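Local atomic coordinates of bifunctional endomannanase/endoglucanase (Caldanaerobius polysaccharolyticus, PDB entry 3W0K), a protein that probably hydrolyses internal beta-linkages of mannan and glucan chains. Residues Glu16-Glu21 against Tyr45-Arg50; His84-Tyr89 against Asp109-Gln114; Asp235-Tyr240 against Glu275-Leu280. One frame throughout, in Å; residues are numbered along the deposited sequence.

Contact 1 of 3, residues Glu16-Glu21 against Tyr45-Arg50; sequences EGREPE and YRFWTR
Residues Glu16-Glu21 and Tyr45-Arg50 run in roughly opposing directions, 144° apart over their touching parts, and come closest in backbone at Pro20 and Phe47, whose CA atoms are 7.4 Å apart. Both belong to loops of a (beta/alpha)8 TIM barrel, the first following strand 4-7 and the second strand 38-44, so the contact ties together two successive beta-to-alpha loops at the protein surface. Phe47 carries most of it. Its side chain leaves a short 3-10 segment toward the other loop and meets the backbone there with its edge: CE1 lies 3.5 Å from Arg18 O, which sits near the ring plane. Pro20 comes in obliquely, its CD 3.7 Å from Phe47 CD1, and the two side chains slide past each other in opposite directions. The aliphatic part of Arg18 adds a looser touch, CD to Phe47 CZ at 4.3 Å, while its guanidinium is bound outside the two segments, NH1 donating to Val13 O. An alanine in place of Phe47 would probably open a gap beside Pro20 CD and leave Arg18 O without its neighbouring ring edge. Around Phe47 and Pro20, Trp14 meets the Phe47 ring edge-to-face, and Tyr64 and Tyr68 of helix 62-74 pack on Pro20. A separate, polar link joins the far ends of the segments, where Glu16 and Arg50 form a salt bridge between exposed side chains. In Arg50, CG is anti to the backbone N (chi1 -174°), and a bend at chi3 turns the chain before the guanidinium; the side chain crosses that of Glu16 at about a right angle. The carboxylate and guanidinium planes are 45° apart, and Arg50 NH1 donates to the syn lone pair of Glu16 OE2 at 3.2 Å, with the acceptor near the guanidinium plane.

Contact 2 of 3, residues His84-Tyr89 against Asp109-Gln114; sequences HRAPGY and DGFVYQ
Apolar contacts join Ala86 and Pro87, in the loop after strand 78-83, to one side of helix 105-121 in the TIM barrel. Phe111 has CG anti to the backbone N (chi1 178°), and from there its ring meets Ala86 by the edge: Ala86 CB lies near the ring plane, 3.8 Å from Phe111 CD1 and 3.9 Å from CE1. Pro87 CD is also near the ring plane but farther off, 4.3 Å from Phe111 CD1. The proline ring otherwise rests on the helix backbone, its CG 4.0 Å from Phe111 N and 4.1 Å from Gly110 C. It also lies beside the aliphatic part of Gln114, whose exact place is less sure.

Hydrogen bonding shapes the loop from within. Ala86 to Tyr89 form a type II beta turn, with Tyr89 N bonded to Ala86 O at 2.9 Å and Ala86 N returning the bond to Tyr89 O at 2.8 Å. Pro87 and Gly88 occupy its corners, and Pro87 points toward the helix. Glu97 holds the same loop through Gly88 N and a salt bridge to Arg85.

The contact is buried. Strand 38-44 lies beside the start of the loop at His84 and Arg85, while helix 148-165 packs against Phe111 through Thr158 and against Val112 of helix 105-121.

Contact 3 of 3, residues Asp235-Tyr240 against Glu275-Leu280; sequences DTLREY and EDVLSL
Leu237 and Leu280 point toward each other from two helices of the TIM barrel's outer layer, 234-249 and 267-284, which precede and follow strand 254-259 in the chain. The local axes approach to 10.4 Å, with a signed crossing angle of -48°. Each leucine has CG anti to the carbonyl carbon, and in Leu280 the two methyls serve different neighbours. Leu280 CD1 reaches back to the stem of Leu237, 3.6 Å from CB. The end of Leu237 extends the other way, toward the preceding turn of helix 267-284: its CD1 is 3.7 Å from Val277 CG1, the two side chains crossing at a slant. The same methyl meets Asp276 CB at 4.0 Å, there with the side chains at about a right angle. Leu237 also touches Tyr222 and Trp232.

Arg238 meets the other methyl of Leu280. Its chain is extended from CG to NE (chi3 180°), and its guanidinium lies with one face on Leu280 CD2, which stands 3.6 Å above the plane, over its centre. CD2 is also 3.8 Å from Arg238 CG, so the methyl packs against both the aliphatic stem and the face of the guanidinium.

The contact therefore rests on apolar packing, with charged groups directed to partners outside the two segments. Arg238 NH2 forms a salt bridge with Glu283, farther along helix 267-284, and Asp276 is held by Arg272 and by the hydroxyl of Tyr222. Covering Leu280 with a guanidinium face leaves the N-H groups around its rim able to bind, so one arginine can shield a methyl and pair with a carboxylate at once.

How the contacts relate
The three contacts follow one another along the chain without overlap, all within one eight-stranded TIM barrel. Contacts 1 and 2 are neighbours, their centres 15 Å apart, and use the loops after strands 4-7, 38-44 and 78-83, together with helix 105-121. They touch directly: Tyr45 N lies 3.1 Å from Arg85 O in a probable hydrogen bond. Contact 3 lies across the chain's centre, about 38 Å from contact 1 and 33 Å from contact 2 between centres. Contacts 1 and 2 thus involve loops at the C-terminal ends of the strands, where TIM-barrel enzymes carry their active sites, whereas contact 3 packs two helices of the outer layer.

Contact 1 of 3, residues Glu16-Glu21 against Tyr45-Arg50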
loop_
_atom_site.group_PDB
_atom_site.type_symbol
_atom_site.label_atom_id
_atom_site.label_comp_id
_atom_site.label_asym_id
_atom_site.label_seq_id
_atom_site.Cartn_x
_atom_site.Cartn_y
_atom_site.Cartn_z
ATOM N N GLU A 16 12.296 -14.508 13.484
ATOM C CA GLU A 16 12.138 -15.607 14.435
ATOM C C GLU A 16 11.929 -15.076 15.853
ATOM O O GLU A 16 12.725 -14.275 16.348
ATOM C CB GLU A 16 13.359 -16.534 14.388
ATOM C CG GLU A 16 13.281 -17.747 15.320
ATOM C CD GLU A 16 12.122 -18.680 15.003
ATOM O OE1 GLU A 16 11.386 -19.050 15.941
ATOM O OE2 GLU A 16 11.952 -19.056 13.823
ATOM N N GLY A 17 10.828 -15.492 16.475
ATOM C CA GLY A 17 10.518 -15.062 17.827
ATOM C C GLY A 17 9.720 -13.773 17.933
ATOM O O GLY A 17 9.247 -13.427 19.017
ATOM N N ARG A 18 9.574 -13.060 16.819
ATOM C CA ARG A 18 8.828 -11.804 16.803
ATOM C C ARG A 18 7.326 -12.045 16.711
ATOM O O ARG A 18 6.848 -12.736 15.814
ATOM C CB ARG A 18 9.284 -10.920 15.636
ATOM C CG ARG A 18 8.555 -9.581 15.548
ATOM C CD ARG A 18 9.021 -8.756 14.357
ATOM N NE ARG A 18 10.394 -8.282 14.516
ATOM C CZ ARG A 18 11.151 -7.819 13.525
ATOM N NH1 ARG A 18 10.677 -7.765 12.287
ATOM N NH2 ARG A 18 12.390 -7.415 13.770
ATOM N N GLU A 19 6.591 -11.489 17.666
ATOM C CA GLU A 19 5.142 -11.623 17.695
ATOM C C GLU A 19 4.511 -10.424 17.001
ATOM O O GLU A 19 5.077 -9.329 17.005
ATOM C CB GLU A 19 4.647 -11.676 19.144
ATOM C CG GLU A 19 5.049 -12.931 19.907
ATOM C CD GLU A 19 4.354 -14.178 19.391
ATOM O OE1 GLU A 19 3.107 -14.172 19.303
ATOM O OE2 GLU A 19 5.056 -15.165 19.080
ATOM N N PRO A 20 3.378 -10.633 16.313
ATOM C CA PRO A 20 2.765 -9.473 15.659
ATOM C C PRO A 20 2.316 -8.493 16.740
ATOM O O PRO A 20 2.064 -8.887 17.880
ATOM C CB PRO A 20 1.586 -10.079 14.889
ATOM C CG PRO A 20 1.386 -11.432 15.494
ATOM C CD PRO A 20 2.743 -11.889 15.887
ATOM N N GLU A 21 2.278 -7.211 16.406
ATOM C CA GLU A 21 1.885 -6.207 17.382
ATOM C C GLU A 21 0.382 -6.088 17.546
ATOM O O GLU A 21 -0.383 -6.425 16.642
ATOM C CB GLU A 21 2.431 -4.839 16.983
ATOM C CG GLU A 21 3.940 -4.765 16.885
ATOM C CD GLU A 21 4.424 -3.383 16.509
ATOM O OE1 GLU A 21 3.656 -2.639 15.858
ATOM O OE2 GLU A 21 5.570 -3.036 16.868
ATOM N N TYR A 45 3.457 -13.306 5.402
ATOM C CA TYR A 45 2.876 -14.637 5.601
ATOM C C TYR A 45 3.694 -15.552 6.513
ATOM O O TYR A 45 3.171 -16.545 7.021
ATOM C CB TYR A 45 2.605 -15.330 4.254
ATOM C CG TYR A 45 3.801 -16.017 3.629
ATOM C CD1 TYR A 45 4.003 -17.386 3.797
ATOM C CD2 TYR A 45 4.726 -15.305 2.871
ATOM C CE1 TYR A 45 5.099 -18.033 3.228
ATOM C CE2 TYR A 45 5.826 -15.943 2.292
ATOM C CZ TYR A 45 6.005 -17.306 2.478
ATOM O OH TYR A 45 7.084 -17.949 1.917
ATOM N N ARG A 46 4.966 -15.219 6.723
ATOM C CA ARG A 46 5.822 -16.035 7.582
ATOM C C ARG A 46 5.410 -15.971 9.053
ATOM O O ARG A 46 5.846 -16.793 9.862
ATOM C CB ARG A 46 7.291 -15.651 7.410
ATOM C CG ARG A 46 7.845 -15.989 6.038
ATOM C CD ARG A 46 9.289 -15.555 5.927
ATOM N NE ARG A 46 9.415 -14.117 6.139
ATOM C CZ ARG A 46 10.566 -13.481 6.322
ATOM N NH1 ARG A 46 11.710 -14.155 6.322
ATOM N NH2 ARG A 46 10.572 -12.169 6.502
ATOM N N PHE A 47 4.570 -14.999 9.402
ATOM C CA PHE A 47 4.087 -14.898 10.776
ATOM C C PHE A 47 3.230 -16.117 11.127
ATOM O O PHE A 47 3.100 -16.468 12.298
ATOM C CB PHE A 47 3.266 -13.622 10.985
ATOM C CG PHE A 47 4.081 -12.434 11.413
ATOM C CD1 PHE A 47 4.541 -12.323 12.722
ATOM C CD2 PHE A 47 4.360 -11.404 10.519
ATOM C CE1 PHE A 47 5.266 -11.202 13.136
ATOM C CE2 PHE A 47 5.082 -10.279 10.923
ATOM C CZ PHE A 47 5.535 -10.178 12.235
ATOM N N TRP A 48 2.658 -16.765 10.112
ATOM C CA TRP A 48 1.813 -17.937 10.338
ATOM C C TRP A 48 2.225 -19.143 9.500
ATOM O O TRP A 48 1.559 -20.180 9.528
ATOM C CB TRP A 48 0.339 -17.592 10.066
ATOM C CG TRP A 48 0.023 -17.252 8.626
ATOM C CD1 TRP A 48 -0.182 -18.135 7.603
ATOM C CD2 TRP A 48 -0.168 -15.944 8.066
ATOM N NE1 TRP A 48 -0.489 -17.464 6.449
ATOM C CE2 TRP A 48 -0.489 -16.118 6.702
ATOM C CE3 TRP A 48 -0.102 -14.645 8.586
ATOM C CZ2 TRP A 48 -0.747 -15.040 5.848
ATOM C CZ3 TRP A 48 -0.359 -13.573 7.738
ATOM C CH2 TRP A 48 -0.678 -13.780 6.382
ATOM N N THR A 49 3.329 -19.013 8.769
ATOM C CA THR A 49 3.806 -20.093 7.910
ATOM C C THR A 49 5.270 -20.394 8.177
ATOM O O THR A 49 6.125 -19.517 8.057
ATOM C CB THR A 49 3.668 -19.713 6.424
ATOM O OG1 THR A 49 2.348 -19.218 6.173
ATOM C CG2 THR A 49 3.937 -20.920 5.529
ATOM N N ARG A 50 5.558 -21.648 8.513
ATOM C CA ARG A 50 6.925 -22.055 8.792
ATOM C C ARG A 50 7.546 -22.810 7.624
ATOM O O ARG A 50 6.921 -23.693 7.041
ATOM C CB ARG A 50 6.977 -22.917 10.059
ATOM C CG ARG A 50 8.391 -23.273 10.500
ATOM C CD ARG A 50 8.459 -23.564 11.995
ATOM N NE ARG A 50 8.135 -22.387 12.803
ATOM C CZ ARG A 50 8.963 -21.366 13.023
ATOM N NH1 ARG A 50 10.181 -21.361 12.496
ATOM N NH2 ARG A 50 8.570 -20.346 13.774
#

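Contact 2 of 3, residues His84-Tyr89 against Asp109-Gln114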
loop_
_atom_site.group_PDB
_atom_site.type_symbol
_atom_site.label_atom_id
_atom_site.label_comp_id
_atom_site.label_asym_id
_atom_site.label_seq_id
_atom_site.Cartn_x
_atom_site.Cartn_y
_atom_site.Cartn_z
ATOM N N HIS A 84 1.902 -8.548 1.946
ATOM C CA HIS A 84 3.081 -7.796 1.525
ATOM C C HIS A 84 4.153 -8.775 1.073
ATOM O O HIS A 84 4.813 -8.567 0.048
ATOM C CB HIS A 84 3.594 -6.912 2.653
ATOM C CG HIS A 84 4.608 -5.914 2.200
ATOM N ND1 HIS A 84 5.962 -6.163 2.242
ATOM C CD2 HIS A 84 4.465 -4.691 1.639
ATOM C CE1 HIS A 84 6.610 -5.137 1.719
ATOM N NE2 HIS A 84 5.725 -4.231 1.346
ATOM N N ARG A 85 4.403 -9.771 1.915
ATOM C CA ARG A 85 5.306 -10.856 1.567
ATOM C C ARG A 85 4.298 -11.991 1.454
ATOM O O ARG A 85 3.595 -12.314 2.420
ATOM C CB ARG A 85 6.349 -11.169 2.646
ATOM C CG ARG A 85 7.199 -12.400 2.273
ATOM C CD ARG A 85 8.381 -12.626 3.205
ATOM N NE ARG A 85 9.400 -11.588 3.064
ATOM C CZ ARG A 85 10.364 -11.582 2.149
ATOM N NH1 ARG A 85 10.469 -12.567 1.261
ATOM N NH2 ARG A 85 11.228 -10.573 2.117
ATOM N N ALA A 86 4.136 -12.477 0.232
ATOM C CA ALA A 86 3.208 -13.557 -0.078
ATOM C C ALA A 86 4.012 -14.780 -0.481
ATOM O O ALA A 86 5.215 -14.681 -0.714
ATOM C CB ALA A 86 2.303 -13.128 -1.237
ATOM N N PRO A 87 3.377 -15.964 -0.510
ATOM C CA PRO A 87 4.115 -17.166 -0.909
ATOM C C PRO A 87 4.789 -16.944 -2.262
ATOM O O PRO A 87 4.119 -16.718 -3.277
ATOM C CB PRO A 87 3.011 -18.213 -1.012
ATOM C CG PRO A 87 2.105 -17.826 0.108
ATOM C CD PRO A 87 2.029 -16.314 -0.019
ATOM N N GLY A 88 6.118 -16.947 -2.255
ATOM C CA GLY A 88 6.869 -16.758 -3.482
ATOM C C GLY A 88 7.137 -15.333 -3.931
ATOM O O GLY A 88 7.621 -15.135 -5.045
ATOM N N TYR A 89 6.817 -14.336 -3.106
ATOM C CA TYR A 89 7.084 -12.952 -3.503
ATOM C C TYR A 89 6.992 -11.852 -2.462
ATOM O O TYR A 89 6.071 -11.803 -1.656
ATOM C CB TYR A 89 6.186 -12.514 -4.674
ATOM C CG TYR A 89 6.502 -11.109 -5.168
ATOM C CD1 TYR A 89 7.696 -10.848 -5.838
ATOM C CD2 TYR A 89 5.640 -10.037 -4.923
ATOM C CE1 TYR A 89 8.028 -9.560 -6.252
ATOM C CE2 TYR A 89 5.965 -8.738 -5.332
ATOM C CZ TYR A 89 7.161 -8.512 -5.998
ATOM O OH TYR A 89 7.500 -7.247 -6.430
ATOM N N ASP A 109 -0.469 -22.031 -5.784
ATOM C CA ASP A 109 -1.462 -22.800 -5.035
ATOM C C ASP A 109 -1.487 -22.339 -3.578
ATOM O O ASP A 109 -2.557 -22.223 -2.978
ATOM C CB ASP A 109 -1.158 -24.303 -5.099
ATOM C CG ASP A 109 -1.466 -24.913 -6.458
ATOM O OD1 ASP A 109 -2.109 -24.252 -7.302
ATOM O OD2 ASP A 109 -1.065 -26.077 -6.680
ATOM N N GLY A 110 -0.306 -22.075 -3.019
ATOM C CA GLY A 110 -0.209 -21.615 -1.643
ATOM C C GLY A 110 -0.825 -20.237 -1.477
ATOM O O GLY A 110 -1.504 -19.967 -0.490
ATOM N N PHE A 111 -0.588 -19.378 -2.466
ATOM C CA PHE A 111 -1.099 -18.008 -2.493
ATOM C C PHE A 111 -2.625 -18.012 -2.539
ATOM O O PHE A 111 -3.278 -17.327 -1.751
ATOM C CB PHE A 111 -0.533 -17.297 -3.728
ATOM C CG PHE A 111 -1.019 -15.885 -3.914
ATOM C CD1 PHE A 111 -0.570 -14.866 -3.082
ATOM C CD2 PHE A 111 -1.877 -15.564 -4.963
ATOM C CE1 PHE A 111 -0.963 -13.548 -3.297
ATOM C CE2 PHE A 111 -2.276 -14.244 -5.185
ATOM C CZ PHE A 111 -1.817 -13.235 -4.352
ATOM N N VAL A 112 -3.184 -18.775 -3.475
ATOM C CA VAL A 112 -4.633 -18.875 -3.616
ATOM C C VAL A 112 -5.250 -19.449 -2.337
ATOM O O VAL A 112 -6.281 -18.960 -1.869
ATOM C CB VAL A 112 -5.015 -19.730 -4.855
ATOM C CG1 VAL A 112 -6.525 -19.986 -4.897
ATOM C CG2 VAL A 112 -4.573 -19.016 -6.123
ATOM N N TYR A 113 -4.593 -20.449 -1.753
ATOM C CA TYR A 113 -5.070 -21.074 -0.522
ATOM C C TYR A 113 -5.135 -20.062 0.624
ATOM O O TYR A 113 -6.101 -20.057 1.389
ATOM C CB TYR A 113 -4.173 -22.258 -0.145
ATOM C CG TYR A 113 -4.428 -22.832 1.232
ATOM C CD1 TYR A 113 -5.579 -23.570 1.504
ATOM C CD2 TYR A 113 -3.512 -22.634 2.265
ATOM C CE1 TYR A 113 -5.811 -24.096 2.774
ATOM C CE2 TYR A 113 -3.735 -23.155 3.534
ATOM C CZ TYR A 113 -4.883 -23.882 3.782
ATOM O OH TYR A 113 -5.105 -24.381 5.045
ATOM N N GLN A 114 -4.120 -19.200 0.726
ATOM C CA GLN A 114 -4.069 -18.170 1.769
ATOM C C GLN A 114 -5.294 -17.276 1.653
ATOM O O GLN A 114 -5.972 -16.998 2.644
ATOM C CB GLN A 114 -2.839 -17.270 1.602
ATOM C CG GLN A 114 -1.504 -17.971 1.521
ATOM C CD GLN A 114 -1.054 -18.537 2.840
ATOM O OE1 GLN A 114 -1.032 -19.750 3.031
ATOM N NE2 GLN A 114 -0.668 -17.661 3.755
#

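Contact 3 of 3, residues Asp235-Tyr240 against Glu275-Leu280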
loop_
_atom_site.group_PDB
_atom_site.type_symbol
_atom_site.label_atom_id
_atom_site.label_comp_id
_atom_site.label_asym_id
_atom_site.label_seq_id
_atom_site.Cartn_x
_atom_site.Cartn_y
_atom_site.Cartn_z
ATOM N N ASP A 235 3.133 18.748 -14.016
ATOM C CA ASP A 235 2.783 18.287 -15.358
ATOM C C ASP A 235 3.320 16.878 -15.598
ATOM O O ASP A 235 2.662 16.057 -16.240
ATOM C CB ASP A 235 3.332 19.238 -16.431
ATOM C CG ASP A 235 2.520 20.519 -16.558
ATOM O OD1 ASP A 235 1.359 20.555 -16.100
ATOM O OD2 ASP A 235 3.043 21.493 -17.142
ATOM N N THR A 236 4.517 16.612 -15.081
ATOM C CA THR A 236 5.145 15.299 -15.223
ATOM C C THR A 236 4.348 14.271 -14.426
ATOM O O THR A 236 4.199 13.124 -14.851
ATOM C CB THR A 236 6.600 15.312 -14.724
ATOM O OG1 THR A 236 7.290 16.430 -15.297
ATOM C CG2 THR A 236 7.316 14.036 -15.144
ATOM N N LEU A 237 3.832 14.687 -13.271
ATOM C CA LEU A 237 3.025 13.795 -12.443
ATOM C C LEU A 237 1.729 13.446 -13.169
ATOM O O LEU A 237 1.239 12.320 -13.067
ATOM C CB LEU A 237 2.733 14.429 -11.080
ATOM C CG LEU A 237 3.895 14.405 -10.085
ATOM C CD1 LEU A 237 3.621 15.352 -8.928
ATOM C CD2 LEU A 237 4.106 12.979 -9.579
ATOM N N ARG A 238 1.182 14.404 -13.917
ATOM C CA ARG A 238 -0.040 14.158 -14.678
ATOM C C ARG A 238 0.246 13.119 -15.761
ATOM O O ARG A 238 -0.577 12.243 -16.022
ATOM C CB ARG A 238 -0.559 15.450 -15.319
ATOM C CG ARG A 238 -1.110 16.465 -14.331
ATOM C CD ARG A 238 -1.654 17.690 -15.062
ATOM N NE ARG A 238 -2.197 18.689 -14.147
ATOM C CZ ARG A 238 -3.427 18.662 -13.642
ATOM N NH1 ARG A 238 -4.263 17.681 -13.953
ATOM N NH2 ARG A 238 -3.826 19.627 -12.827
ATOM N N GLU A 239 1.415 13.229 -16.394
ATOM C CA GLU A 239 1.816 12.281 -17.431
ATOM C C GLU A 239 1.942 10.890 -16.815
ATOM O O GLU A 239 1.476 9.904 -17.383
ATOM C CB GLU A 239 3.152 12.685 -18.052
ATOM C CG GLU A 239 3.094 13.943 -18.907
ATOM C CD GLU A 239 4.432 14.278 -19.542
ATOM O OE1 GLU A 239 5.085 13.356 -20.082
ATOM O OE2 GLU A 239 4.829 15.464 -19.504
ATOM N N TYR A 240 2.541 10.843 -15.630
ATOM C CA TYR A 240 2.744 9.599 -14.892
ATOM C C TYR A 240 1.416 8.938 -14.522
ATOM O O TYR A 240 1.290 7.713 -14.564
ATOM C CB TYR A 240 3.570 9.886 -13.632
ATOM C CG TYR A 240 3.612 8.756 -12.632
ATOM C CD1 TYR A 240 4.328 7.589 -12.893
ATOM C CD2 TYR A 240 2.926 8.853 -11.426
ATOM C CE1 TYR A 240 4.356 6.543 -11.972
ATOM C CE2 TYR A 240 2.947 7.816 -10.502
ATOM C CZ TYR A 240 3.660 6.667 -10.778
ATOM O OH TYR A 240 3.665 5.650 -9.854
ATOM N N GLU A 275 2.152 19.040 -1.947
ATOM C CA GLU A 275 1.133 19.940 -2.466
ATOM C C GLU A 275 0.713 19.565 -3.883
ATOM O O GLU A 275 -0.468 19.634 -4.217
ATOM C CB GLU A 275 1.616 21.388 -2.397
ATOM C CG GLU A 275 1.720 21.902 -0.969
ATOM C CD GLU A 275 2.397 23.252 -0.859
ATOM O OE1 GLU A 275 3.296 23.548 -1.674
ATOM O OE2 GLU A 275 2.040 24.014 0.063
ATOM N N ASP A 276 1.669 19.123 -4.695
ATOM C CA ASP A 276 1.371 18.712 -6.062
ATOM C C ASP A 276 0.604 17.393 -6.141
ATOM O O ASP A 276 -0.445 17.328 -6.782
ATOM C CB ASP A 276 2.649 18.607 -6.894
ATOM C CG ASP A 276 3.089 19.939 -7.471
ATOM O OD1 ASP A 276 2.369 20.947 -7.303
ATOM O OD2 ASP A 276 4.155 19.968 -8.112
ATOM N N VAL A 277 1.118 16.345 -5.497
ATOM C CA VAL A 277 0.434 15.052 -5.552
ATOM C C VAL A 277 -0.940 15.077 -4.903
ATOM O O VAL A 277 -1.898 14.570 -5.476
ATOM C CB VAL A 277 1.278 13.879 -4.972
ATOM C CG1 VAL A 277 2.526 13.665 -5.813
ATOM C CG2 VAL A 277 1.636 14.122 -3.517
ATOM N N LEU A 278 -1.052 15.714 -3.740
ATOM C CA LEU A 278 -2.338 15.788 -3.052
ATOM C C LEU A 278 -3.367 16.614 -3.827
ATOM O O LEU A 278 -4.538 16.237 -3.887
ATOM C CB LEU A 278 -2.162 16.312 -1.624
ATOM C CG LEU A 278 -1.512 15.315 -0.659
ATOM C CD1 LEU A 278 -1.144 15.999 0.645
ATOM C CD2 LEU A 278 -2.453 14.144 -0.405
ATOM N N SER A 279 -2.934 17.716 -4.441
ATOM C CA SER A 279 -3.859 18.540 -5.226
ATOM C C SER A 279 -4.347 17.736 -6.430
ATOM O O SER A 279 -5.490 17.879 -6.858
ATOM C CB SER A 279 -3.215 19.863 -5.666
ATOM O OG SER A 279 -2.116 19.663 -6.532
ATOM N N LEU A 280 -3.481 16.875 -6.963
ATOM C CA LEU A 280 -3.859 16.022 -8.084
ATOM C C LEU A 280 -4.876 14.985 -7.616
ATOM O O LEU A 280 -5.852 14.714 -8.308
ATOM C CB LEU A 280 -2.639 15.316 -8.677
ATOM C CG LEU A 280 -1.783 16.142 -9.634
ATOM C CD1 LEU A 280 -0.598 15.325 -10.099
ATOM C CD2 LEU A 280 -2.631 16.578 -10.827
#